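Local atomic coordinates of CRISPR-associated endonuclease Cas9 (Campylobacter jejuni subsp. jejuni serotype O:2, PDB entry 5X2H), a protein that uses a guide RNA to recognise complementary DNA of invading mobile elements, which the full-length enzyme cleaves on both strands with HNH and RuvC-like nuclease domains. Residues A99-R111 with K121-K133. Sequence-based numbering, arbitrary orientation.
Sequences AYKGSLISPYELR and KQDFARVILHIAK. With nucleotides of chain B.
His130 meets Pro107, Tyr108 and Arg111 at once. Its CG lies anti to the backbone N, which brings the imidazole against Pro107, whose CB sits over one ring face, 3.7 Å from the centroid: a CH-pi contact. The imidazole's edge, led by CE1, points at the face of Tyr108; planes 84° apart with centroids 4.8 Å apart define a T-shaped pair. At the same rim Arg111 NH1 donates a weak, bent hydrogen bond to His130 ND1 (3.1 Å), consistent with a proton on NE2. Arg111 NE is also salt-bridged to Glu209, its stronger polar partner, while Ile131 CG1 covers one guanidinium face. Helices 107-111 and 121-133 cross at -112°, their axes 9.4 Å apart, and together form an RNA-binding surface of this Cas9, remote from the RuvC site. There Tyr108 OH (2.6 Å) and His130 NE2 (2.8 Å, nearly straight at 168°) both donate to OP1 of A44 of chain B, gripping one phosphate oxygen from both segments. Arg126, bent at chi3, threads its guanidinium between Leu110 CD1 on one face and Leu104 CG on the other. Its aliphatic part runs past the Tyr100 ring, Arg126 CG lying 3.5 Å from Tyr100 CE2. Over a face of that ring lies the sugar of A45 of chain B, and a water links Tyr100 OH to Arg126 O and OP1 of A45 of chain B.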
loop_
_atom_site.group_PDB
_atom_site.type_symbol
_atom_site.label_atom_id
_atom_site.label_comp_id
_atom_site.label_asym_id
_atom_site.label_seq_id
_atom_site.Cartn_x
_atom_site.Cartn_y
_atom_site.Cartn_z
ATOM N N ALA A 99 38.811 -6.592 13.318
ATOM C CA ALA A 99 38.894 -8.044 13.404
ATOM C C ALA A 99 38.952 -8.723 12.041
ATOM O O ALA A 99 39.250 -9.920 11.981
ATOM C CB ALA A 99 37.705 -8.594 14.196
ATOM N N TYR A 100 38.680 -7.998 10.956
ATOM C CA TYR A 100 38.649 -8.572 9.617
ATOM C C TYR A 100 39.798 -8.096 8.737
ATOM O O TYR A 100 39.798 -8.377 7.535
ATOM C CB TYR A 100 37.308 -8.261 8.947
ATOM C CG TYR A 100 36.148 -9.019 9.555
ATOM C CD1 TYR A 100 35.463 -8.521 10.658
ATOM C CD2 TYR A 100 35.746 -10.242 9.033
ATOM C CE1 TYR A 100 34.408 -9.219 11.223
ATOM C CE2 TYR A 100 34.692 -10.945 9.590
ATOM C CZ TYR A 100 34.026 -10.429 10.681
ATOM O OH TYR A 100 32.978 -11.129 11.232
ATOM N N LYS A 101 40.782 -7.402 9.303
ATOM C CA LYS A 101 41.880 -6.861 8.517
ATOM C C LYS A 101 42.894 -7.953 8.174
ATOM O O LYS A 101 42.844 -9.075 8.684
ATOM C CB LYS A 101 42.559 -5.714 9.266
ATOM C CG LYS A 101 41.639 -4.530 9.529
ATOM C CD LYS A 101 42.220 -3.232 8.985
ATOM C CE LYS A 101 42.747 -2.345 10.104
ATOM N NZ LYS A 101 43.485 -1.159 9.580
ATOM N N GLY A 102 43.822 -7.609 7.284
ATOM C CA GLY A 102 44.893 -8.512 6.905
ATOM C C GLY A 102 44.420 -9.663 6.031
ATOM O O GLY A 102 43.268 -9.746 5.610
ATOM N N SER A 103 45.357 -10.568 5.755
ATOM C CA SER A 103 45.046 -11.769 4.990
ATOM C C SER A 103 44.042 -12.616 5.756
ATOM O O SER A 103 44.281 -12.987 6.910
ATOM C CB SER A 103 46.319 -12.564 4.710
ATOM O OG SER A 103 46.029 -13.741 3.982
ATOM N N LEU A 104 42.920 -12.924 5.113
ATOM C CA LEU A 104 41.750 -13.459 5.795
ATOM C C LEU A 104 41.385 -14.818 5.217
ATOM O O LEU A 104 41.083 -14.927 4.023
ATOM C CB LEU A 104 40.572 -12.491 5.671
ATOM C CG LEU A 104 39.556 -12.473 6.809
ATOM C CD1 LEU A 104 40.247 -12.182 8.131
ATOM C CD2 LEU A 104 38.484 -11.437 6.524
ATOM N N ILE A 105 41.411 -15.846 6.065
ATOM C CA ILE A 105 40.801 -17.122 5.713
ATOM C C ILE A 105 39.293 -16.939 5.619
ATOM O O ILE A 105 38.678 -16.266 6.458
ATOM C CB ILE A 105 41.165 -18.197 6.752
ATOM C CG1 ILE A 105 42.683 -18.305 6.916
ATOM C CG2 ILE A 105 40.567 -19.540 6.361
ATOM C CD1 ILE A 105 43.406 -18.765 5.669
ATOM N N SER A 106 38.687 -17.535 4.596
ATOM C CA SER A 106 37.259 -17.376 4.382
ATOM C C SER A 106 36.466 -18.108 5.464
ATOM O O SER A 106 36.942 -19.092 6.037
ATOM C CB SER A 106 36.861 -17.913 3.012
ATOM O OG SER A 106 36.932 -19.329 2.989
ATOM N N PRO A 107 35.245 -17.649 5.760
ATOM C CA PRO A 107 34.405 -18.390 6.713
ATOM C C PRO A 107 34.015 -19.767 6.211
ATOM O O PRO A 107 33.728 -20.655 7.023
ATOM C CB PRO A 107 33.174 -17.484 6.882
ATOM C CG PRO A 107 33.589 -16.144 6.365
ATOM C CD PRO A 107 34.589 -16.418 5.287
ATOM N N TYR A 108 33.989 -19.971 4.891
ATOM C CA TYR A 108 33.669 -21.292 4.359
ATOM C C TYR A 108 34.762 -22.299 4.691
ATOM O O TYR A 108 34.469 -23.466 4.970
ATOM C CB TYR A 108 33.446 -21.208 2.850
ATOM C CG TYR A 108 32.328 -20.267 2.471
ATOM C CD1 TYR A 108 31.000 -20.656 2.589
ATOM C CD2 TYR A 108 32.598 -18.988 2.005
ATOM C CE1 TYR A 108 29.971 -19.797 2.254
ATOM C CE2 TYR A 108 31.573 -18.121 1.666
ATOM C CZ TYR A 108 30.264 -18.531 1.790
ATOM O OH TYR A 108 29.246 -17.667 1.450
ATOM N N GLU A 109 36.024 -21.867 4.674
ATOM C CA GLU A 109 37.100 -22.760 5.091
ATOM C C GLU A 109 37.113 -22.929 6.604
ATOM O O GLU A 109 37.364 -24.031 7.109
ATOM C CB GLU A 109 38.450 -22.239 4.600
ATOM C CG GLU A 109 39.623 -23.105 5.044
ATOM C CD GLU A 109 40.899 -22.816 4.280
ATOM O OE1 GLU A 109 40.972 -21.762 3.615
ATOM O OE2 GLU A 109 41.827 -23.650 4.343
ATOM N N LEU A 110 36.846 -21.850 7.344
ATOM C CA LEU A 110 36.780 -21.951 8.797
ATOM C C LEU A 110 35.669 -22.895 9.232
ATOM O O LEU A 110 35.830 -23.654 10.197
ATOM C CB LEU A 110 36.579 -20.567 9.415
ATOM C CG LEU A 110 37.739 -19.577 9.313
ATOM C CD1 LEU A 110 37.402 -18.309 10.077
ATOM C CD2 LEU A 110 39.028 -20.196 9.835
ATOM N N ARG A 111 34.534 -22.869 8.529
ATOM C CA ARG A 111 33.421 -23.744 8.872
ATOM C C ARG A 111 33.695 -25.198 8.510
ATOM O O ARG A 111 33.065 -26.093 9.084
ATOM C CB ARG A 111 32.140 -23.257 8.191
ATOM C CG ARG A 111 31.523 -22.036 8.862
ATOM C CD ARG A 111 30.610 -21.264 7.922
ATOM N NE ARG A 111 29.452 -22.044 7.499
ATOM C CZ ARG A 111 28.528 -21.602 6.650
ATOM N NH1 ARG A 111 28.630 -20.385 6.132
ATOM N NH2 ARG A 111 27.505 -22.378 6.318
ATOM N N LYS A 121 39.388 -18.640 18.859
ATOM C CA LYS A 121 38.182 -17.906 19.222
ATOM C C LYS A 121 37.940 -16.720 18.298
ATOM O O LYS A 121 36.796 -16.271 18.172
ATOM C CB LYS A 121 38.246 -17.458 20.683
ATOM C CG LYS A 121 39.431 -16.591 21.057
ATOM C CD LYS A 121 39.469 -16.408 22.570
ATOM C CE LYS A 121 40.385 -15.272 22.986
ATOM N NZ LYS A 121 40.367 -15.079 24.464
ATOM N N GLN A 122 38.985 -16.210 17.640
ATOM C CA GLN A 122 38.771 -15.251 16.562
ATOM C C GLN A 122 38.147 -15.923 15.346
ATOM O O GLN A 122 37.348 -15.301 14.635
ATOM C CB GLN A 122 40.088 -14.577 16.176
ATOM C CG GLN A 122 40.691 -13.676 17.248
ATOM C CD GLN A 122 41.421 -14.451 18.333
ATOM O OE1 GLN A 122 41.512 -15.677 18.283
ATOM N NE2 GLN A 122 41.946 -13.734 19.319
ATOM N N ASP A 123 38.497 -17.188 15.097
ATOM C CA ASP A 123 37.893 -17.924 13.991
ATOM C C ASP A 123 36.445 -18.279 14.297
ATOM O O ASP A 123 35.557 -18.087 13.459
ATOM C CB ASP A 123 38.701 -19.188 13.694
ATOM C CG ASP A 123 40.103 -18.883 13.209
ATOM O OD1 ASP A 123 40.292 -17.835 12.557
ATOM O OD2 ASP A 123 41.015 -19.694 13.484
ATOM N N PHE A 124 36.190 -18.809 15.496
ATOM C CA PHE A 124 34.824 -19.138 15.884
ATOM C C PHE A 124 33.936 -17.901 15.881
ATOM O O PHE A 124 32.743 -17.993 15.569
ATOM C CB PHE A 124 34.817 -19.798 17.265
ATOM C CG PHE A 124 33.569 -20.586 17.561
ATOM C CD1 PHE A 124 32.706 -20.958 16.543
ATOM C CD2 PHE A 124 33.258 -20.952 18.861
ATOM C CE1 PHE A 124 31.558 -21.681 16.816
ATOM C CE2 PHE A 124 32.111 -21.675 19.140
ATOM C CZ PHE A 124 31.260 -22.038 18.116
ATOM N N ALA A 125 34.501 -16.739 16.214
ATOM C CA ALA A 125 33.726 -15.503 16.216
ATOM C C ALA A 125 33.221 -15.169 14.819
ATOM O O ALA A 125 32.046 -14.823 14.637
ATOM C CB ALA A 125 34.573 -14.357 16.769
ATOM N N ARG A 126 34.098 -15.268 13.817
ATOM C CA ARG A 126 33.691 -14.950 12.452
ATOM C C ARG A 126 32.761 -16.013 11.880
ATOM O O ARG A 126 31.915 -15.701 11.038
ATOM C CB ARG A 126 34.927 -14.769 11.568
ATOM C CG ARG A 126 35.681 -13.476 11.856
ATOM C CD ARG A 126 36.964 -13.346 11.048
ATOM N NE ARG A 126 36.791 -13.808 9.678
ATOM C CZ ARG A 126 37.549 -14.732 9.102
ATOM N NH1 ARG A 126 38.554 -15.282 9.770
ATOM N NH2 ARG A 126 37.310 -15.095 7.851
ATOM N N VAL A 127 32.893 -17.262 12.330
ATOM C CA VAL A 127 31.987 -18.313 11.878
ATOM C C VAL A 127 30.565 -18.021 12.339
ATOM O O VAL A 127 29.614 -18.082 11.550
ATOM C CB VAL A 127 32.466 -19.689 12.374
ATOM C CG1 VAL A 127 31.349 -20.716 12.256
ATOM C CG2 VAL A 127 33.688 -20.142 11.589
ATOM N N ILE A 128 30.400 -17.701 13.626
ATOM C CA ILE A 128 29.076 -17.405 14.164
ATOM C C ILE A 128 28.448 -16.232 13.423
ATOM O O ILE A 128 27.273 -16.279 13.037
ATOM C CB ILE A 128 29.166 -17.131 15.677
ATOM C CG1 ILE A 128 29.580 -18.399 16.430
ATOM C CG2 ILE A 128 27.844 -16.590 16.204
ATOM C CD1 ILE A 128 29.837 -18.173 17.899
ATOM N N LEU A 129 29.222 -15.167 13.201
ATOM C CA LEU A 129 28.671 -13.983 12.556
ATOM C C LEU A 129 28.347 -14.239 11.090
ATOM O O LEU A 129 27.390 -13.661 10.563
ATOM C CB LEU A 129 29.644 -12.813 12.701
ATOM C CG LEU A 129 29.872 -12.378 14.152
ATOM C CD1 LEU A 129 31.017 -11.380 14.273
ATOM C CD2 LEU A 129 28.589 -11.803 14.737
ATOM N N HIS A 130 29.113 -15.107 10.424
ATOM C CA HIS A 130 28.855 -15.375 9.013
ATOM C C HIS A 130 27.566 -16.164 8.824
ATOM O O HIS A 130 26.771 -15.858 7.928
ATOM C CB HIS A 130 30.035 -16.121 8.393
ATOM C CG HIS A 130 29.912 -16.314 6.913
ATOM N ND1 HIS A 130 29.799 -17.558 6.331
ATOM C CD2 HIS A 130 29.881 -15.419 5.898
ATOM C CE1 HIS A 130 29.706 -17.421 5.020
ATOM N NE2 HIS A 130 29.752 -16.133 4.732
ATOM N N ILE A 131 27.344 -17.187 9.653
ATOM C CA ILE A 131 26.113 -17.965 9.560
ATOM C C ILE A 131 24.908 -17.104 9.918
ATOM O O ILE A 131 23.839 -17.213 9.304
ATOM C CB ILE A 131 26.205 -19.214 10.459
ATOM C CG1 ILE A 131 27.249 -20.194 9.916
ATOM C CG2 ILE A 131 24.843 -19.887 10.600
ATOM C CD1 ILE A 131 27.404 -21.448 10.757
ATOM N N ALA A 132 25.068 -16.215 10.898
ATOM C CA ALA A 132 23.938 -15.441 11.395
ATOM C C ALA A 132 23.523 -14.326 10.445
ATOM O O ALA A 132 22.343 -13.960 10.414
ATOM C CB ALA A 132 24.272 -14.856 12.764
ATOM N N LYS A 133 24.461 -13.773 9.672
ATOM C CA LYS A 133 24.116 -12.664 8.784
ATOM C C LYS A 133 23.163 -13.113 7.683
ATOM O O LYS A 133 22.227 -12.388 7.332
ATOM C CB LYS A 133 25.379 -12.048 8.182
ATOM C CG LYS A 133 25.081 -10.899 7.232
ATOM C CD LYS A 133 26.296 -10.035 6.967
ATOM C CE LYS A 133 25.890 -8.787 6.191
ATOM N NZ LYS A 133 27.061 -7.998 5.725
ATOM P P A B 44 30.839 -14.336 1.406
ATOM O OP1 A B 44 29.906 -15.263 2.091
ATOM O OP2 A B 44 30.305 -13.389 0.396
ATOM O "O5'" A B 44 31.592 -13.480 2.517
ATOM C "C5'" A B 44 32.350 -14.116 3.535
ATOM C "C4'" A B 44 33.215 -13.125 4.275
ATOM O "O4'" A B 44 34.148 -12.495 3.360
ATOM C "C3'" A B 44 32.477 -11.963 4.915
ATOM O "O3'" A B 44 31.920 -12.316 6.166
ATOM C "C2'" A B 44 33.551 -10.886 5.009
ATOM O "O2'" A B 44 34.378 -11.099 6.144
ATOM C "C1'" A B 44 34.377 -11.157 3.750
ATOM N N9 A B 44 34.025 -10.264 2.627
ATOM C C8 A B 44 33.248 -10.548 1.531
ATOM N N7 A B 44 33.127 -9.546 0.691
ATOM C C5 A B 44 33.883 -8.534 1.268
ATOM C C6 A B 44 34.168 -7.214 0.868
ATOM N N6 A B 44 33.704 -6.658 -0.255
ATOM N N1 A B 44 34.955 -6.466 1.673
ATOM C C2 A B 44 35.424 -7.019 2.798
ATOM N N3 A B 44 35.232 -8.246 3.279
ATOM C C4 A B 44 34.442 -8.964 2.459
ATOM P P A B 45 30.505 -11.719 6.626
ATOM O OP1 A B 45 30.140 -12.435 7.874
ATOM O OP2 A B 45 29.573 -11.731 5.471
ATOM O "O5'" A B 45 30.833 -10.209 7.005
ATOM C "C5'" A B 45 31.669 -9.917 8.115
ATOM C "C4'" A B 45 32.131 -8.483 8.111
ATOM O "O4'" A B 45 32.952 -8.221 6.941
ATOM C "C3'" A B 45 31.046 -7.423 8.037
ATOM O "O3'" A B 45 30.407 -7.193 9.282
ATOM C "C2'" A B 45 31.809 -6.218 7.503
ATOM O "O2'" A B 45 32.583 -5.615 8.528
ATOM C "C1'" A B 45 32.766 -6.888 6.515
ATOM N N9 A B 45 32.210 -6.901 5.151
ATOM C C8 A B 45 31.460 -7.881 4.549
ATOM N N7 A B 45 31.105 -7.593 3.322
ATOM C C5 A B 45 31.654 -6.337 3.107
ATOM C C6 A B 45 31.630 -5.476 1.997
ATOM N N6 A B 45 31.011 -5.770 0.849
ATOM N N1 A B 45 32.278 -4.295 2.111
ATOM C C2 A B 45 32.900 -4.006 3.262
ATOM N N3 A B 45 32.988 -4.732 4.375
ATOM C C4 A B 45 32.334 -5.898 4.226
ATOM P P G B 27 44.468 -5.857 1.235
ATOM O OP1 G B 27 45.854 -5.823 1.770
ATOM O OP2 G B 27 44.196 -5.260 -0.100
ATOM O "O5'" G B 27 43.975 -7.371 1.213
ATOM C "C5'" G B 27 44.003 -8.153 2.397
ATOM C "C4'" G B 27 43.128 -9.378 2.283
ATOM O "O4'" G B 27 41.756 -8.988 2.011
ATOM C "C3'" G B 27 43.465 -10.347 1.161
ATOM O "O3'" G B 27 44.542 -11.210 1.488
ATOM C "C2'" G B 27 42.145 -11.075 0.948
ATOM O "O2'" G B 27 41.942 -12.053 1.958
ATOM C "C1'" G B 27 41.143 -9.945 1.171
ATOM N N9 G B 27 40.750 -9.287 -0.089
ATOM C C8 G B 27 41.050 -8.009 -0.494
ATOM N N7 G B 27 40.544 -7.717 -1.663
ATOM C C5 G B 27 39.871 -8.866 -2.057
ATOM C C6 G B 27 39.125 -9.156 -3.234
ATOM O O6 G B 27 38.894 -8.437 -4.211
ATOM N N1 G B 27 38.618 -10.448 -3.212
ATOM C C2 G B 27 38.797 -11.346 -2.192
ATOM N N2 G B 27 38.225 -12.544 -2.355
ATOM N N3 G B 27 39.485 -11.092 -1.093
ATOM C C4 G B 27 39.992 -9.843 -1.092
HETATM O O HOH W 1 32.313 -13.206 9.573
#